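Local coordinates for putative membrane anchored protein (Corynebacterium diphtheriae, PDB 3LSO) that is of unknown function but is probably an elongated, all-beta protein anchored in the bacterial membrane, at residues B[230-235]-B[258-263]. Residues are numbered along the deposited sequence; the frame is centred on the assembly and turned at random.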
ATOM      1  N   PHE B 230      -0.585 -14.514 -12.462  1.00 33.05           N
ATOM      2  CA  PHE B 230      -1.804 -14.559 -13.233  1.00 32.57           C
ATOM      3  C   PHE B 230      -1.933 -13.276 -14.014  1.00 32.40           C
ATOM      4  O   PHE B 230      -1.583 -12.192 -13.525  1.00 32.63           O
ATOM      5  CB  PHE B 230      -3.010 -14.675 -12.323  1.00 32.66           C
ATOM      6  CG  PHE B 230      -3.093 -15.959 -11.576  1.00 32.25           C
ATOM      7  CD1 PHE B 230      -3.935 -16.969 -12.008  1.00 31.35           C
ATOM      8  CD2 PHE B 230      -2.377 -16.143 -10.404  1.00 32.87           C
ATOM      9  CE1 PHE B 230      -4.048 -18.160 -11.294  1.00 30.84           C
ATOM     10  CE2 PHE B 230      -2.476 -17.346  -9.686  1.00 32.58           C
ATOM     11  CZ  PHE B 230      -3.314 -18.353 -10.140  1.00 30.57           C
ATOM     12  N   VAL B 231      -2.442 -13.400 -15.228  1.00 31.77           N
ATOM     13  CA  VAL B 231      -2.795 -12.248 -16.023  1.00 31.24           C
ATOM     14  C   VAL B 231      -4.288 -12.378 -16.203  1.00 31.11           C
ATOM     15  O   VAL B 231      -4.778 -13.457 -16.548  1.00 31.22           O
ATOM     16  CB  VAL B 231      -2.078 -12.226 -17.389  1.00 30.84           C
ATOM     17  CG1 VAL B 231      -2.560 -11.061 -18.196  1.00 31.50           C
ATOM     18  CG2 VAL B 231      -0.591 -12.106 -17.209  1.00 30.21           C
ATOM     19  N   ASN B 232      -5.004 -11.298 -15.927  1.00 30.43           N
ATOM     20  CA  ASN B 232      -6.449 -11.308 -15.991  1.00 30.42           C
ATOM     21  C   ASN B 232      -7.062 -12.584 -15.452  1.00 30.68           C
ATOM     22  O   ASN B 232      -7.906 -13.221 -16.092  1.00 31.22           O
ATOM     23  CB  ASN B 232      -6.923 -10.978 -17.401  1.00 30.15           C
ATOM     24  CG  ASN B 232      -6.938  -9.467 -17.677  1.00 29.90           C
ATOM     25  OD1 ASN B 232      -6.414  -8.650 -16.907  1.00 29.45           O
ATOM     26  ND2 ASN B 232      -7.552  -9.096 -18.774  1.00 30.38           N
ATOM     27  N   HIS B 233      -6.599 -12.935 -14.254  1.00 31.06           N
ATOM     28  CA  HIS B 233      -7.066 -14.082 -13.454  1.00 31.29           C
ATOM     29  C   HIS B 233      -6.890 -15.486 -14.054  1.00 31.72           C
ATOM     30  O   HIS B 233      -7.587 -16.444 -13.669  1.00 32.21           O
ATOM     31  CB  HIS B 233      -8.490 -13.857 -12.919  1.00 31.16           C
ATOM     32  CG  HIS B 233      -8.581 -12.771 -11.884  1.00 30.81           C
ATOM     33  ND1 HIS B 233      -9.783 -12.334 -11.363  1.00 30.44           N
ATOM     34  CD2 HIS B 233      -7.620 -12.025 -11.286  1.00 28.96           C
ATOM     35  CE1 HIS B 233      -9.559 -11.380 -10.481  1.00 30.12           C
ATOM     36  NE2 HIS B 233      -8.254 -11.174 -10.415  1.00 31.08           N
ATOM     37  N   ILE B 234      -5.922 -15.616 -14.955  1.00 31.69           N
ATOM     38  CA  ILE B 234      -5.597 -16.915 -15.552  1.00 31.64           C
ATOM     39  C   ILE B 234      -4.091 -17.220 -15.415  1.00 31.20           C
ATOM     40  O   ILE B 234      -3.249 -16.378 -15.705  1.00 31.48           O
ATOM     41  CB  ILE B 234      -6.118 -16.971 -17.022  1.00 31.82           C
ATOM     42  CG1 ILE B 234      -7.643 -17.183 -17.014  1.00 32.43           C
ATOM     43  CG2 ILE B 234      -5.413 -18.059 -17.821  1.00 30.51           C
ATOM     44  CD1 ILE B 234      -8.419 -16.372 -18.078  1.00 34.84           C
ATOM     45  N   ALA B 235      -3.766 -18.420 -14.956  1.00 30.73           N
ATOM     46  CA  ALA B 235      -2.382 -18.807 -14.672  1.00 30.33           C
ATOM     47  C   ALA B 235      -1.427 -18.496 -15.819  1.00 30.09           C
ATOM     48  O   ALA B 235      -1.548 -19.042 -16.914  1.00 30.25           O
ATOM     49  CB  ALA B 235      -2.312 -20.284 -14.312  1.00 30.01           C
ATOM     50  N   GLY B 258      -5.192  -2.841 -22.947  1.00 25.77           N
ATOM     51  CA  GLY B 258      -6.187  -2.861 -21.865  1.00 26.12           C
ATOM     52  C   GLY B 258      -5.568  -2.666 -20.476  1.00 26.44           C
ATOM     53  O   GLY B 258      -4.350  -2.697 -20.329  1.00 26.78           O
ATOM     54  N   SER B 259      -6.396  -2.445 -19.453  1.00 26.42           N
ATOM     55  CA  SER B 259      -5.934  -2.562 -18.073  1.00 25.84           C
ATOM     56  C   SER B 259      -5.779  -4.030 -17.812  1.00 25.89           C
ATOM     57  O   SER B 259      -6.756  -4.774 -17.824  1.00 26.54           O
ATOM     58  CB  SER B 259      -6.928  -1.984 -17.087  1.00 25.22           C
ATOM     59  OG  SER B 259      -6.975  -0.586 -17.221  1.00 26.16           O
ATOM     60  N   LYS B 260      -4.545  -4.448 -17.601  1.00 25.60           N
ATOM     61  CA  LYS B 260      -4.255  -5.826 -17.310  1.00 25.95           C
ATOM     62  C   LYS B 260      -4.086  -6.007 -15.808  1.00 26.62           C
ATOM     63  O   LYS B 260      -3.463  -5.180 -15.145  1.00 27.41           O
ATOM     64  CB  LYS B 260      -3.010  -6.241 -18.073  1.00 25.59           C
ATOM     65  CG  LYS B 260      -3.126  -5.913 -19.569  1.00 26.17           C
ATOM     66  CD  LYS B 260      -3.903  -6.979 -20.325  1.00 25.39           C
ATOM     67  CE  LYS B 260      -4.130  -6.577 -21.749  1.00 25.59           C
ATOM     68  NZ  LYS B 260      -5.148  -7.457 -22.405  1.00 26.98           N
ATOM     69  N   THR B 261      -4.684  -7.063 -15.261  1.00 27.23           N
ATOM     70  CA  THR B 261      -4.631  -7.341 -13.831  1.00 27.36           C
ATOM     71  C   THR B 261      -3.601  -8.426 -13.593  1.00 27.51           C
ATOM     72  O   THR B 261      -3.739  -9.546 -14.078  1.00 27.90           O
ATOM     73  CB  THR B 261      -5.983  -7.816 -13.320  1.00 27.05           C
ATOM     74  OG1 THR B 261      -6.931  -6.745 -13.410  1.00 29.53           O
ATOM     75  CG2 THR B 261      -5.882  -8.177 -11.903  1.00 27.91           C
ATOM     76  N   ILE B 262      -2.548  -8.078 -12.874  1.00 27.63           N
ATOM     77  CA  ILE B 262      -1.516  -9.032 -12.549  1.00 27.41           C
ATOM     78  C   ILE B 262      -1.739  -9.475 -11.121  1.00 28.49           C
ATOM     79  O   ILE B 262      -1.967  -8.646 -10.218  1.00 28.19           O
ATOM     80  CB  ILE B 262      -0.115  -8.424 -12.693  1.00 27.24           C
ATOM     81  CG1 ILE B 262       0.022  -7.681 -14.030  1.00 27.01           C
ATOM     82  CG2 ILE B 262       0.962  -9.488 -12.552  1.00 25.28           C
ATOM     83  CD1 ILE B 262      -0.245  -8.551 -15.271  1.00 26.97           C
ATOM     84  N   THR B 263      -1.696 -10.792 -10.926  1.00 29.33           N
ATOM     85  CA  THR B 263      -1.856 -11.367  -9.605  1.00 29.88           C
ATOM     86  C   THR B 263      -0.677 -12.276  -9.341  1.00 30.68           C
ATOM     87  O   THR B 263      -0.238 -13.011 -10.246  1.00 31.75           O
ATOM     88  CB  THR B 263      -3.187 -12.112  -9.483  1.00 29.75           C
ATOM     89  OG1 THR B 263      -4.256 -11.219  -9.845  1.00 29.76           O
ATOM     90  CG2 THR B 263      -3.403 -12.580  -8.054  1.00 29.54           C
TER
HETATM   91  O   HOH W   1      -4.596 -11.777 -12.705  1.00 30.42           O
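F230 opens the pairing with a two-way backbone exchange: its N donates to T263 O at 2.7 Å, and its O accepts from T263 N on a carbonyl lone pair, the straighter bond at 163°. CB of F230 meets CB of T263 at 3.8 Å, while the ring, placed by a CG beside the backbone N (chi1 -66°), turns an edge to T263 O and packs outside the pair on L461. V231 and I262 form the next, non-hydrogen-bonded pair; their side chains run alongside each other on the face of the sheet away from F230 and T263, V231 CG2 lying 4.1 Å from I262 CD1. Here the strand reverses in a type I' turn, V231 to I234, the two-residue loop of a tight beta hairpin whose first strand, 226-231, lies between 234-241 and 258-267. At the turn N232 takes left-handed backbone angles, yet it keeps hold of the neighbouring strand twice: its N donates to T261 O, and its OD1 receives T261 N at 2.9 Å, nearly along the C=O axis. The side-chain amide thus replaces the backbone carbonyl that a continuing strand would supply. H233, also left-handed, sends its N to a water (2.8 Å) that donates to T261 O and T263 OG1. Its side chain crosses those threonines obliquely, the ring edge at CD2 3.7 Å from T263 OG1, and bonds through ND1 to P459 O and through NE2 to E279 OE2, which T263 OG1 shares.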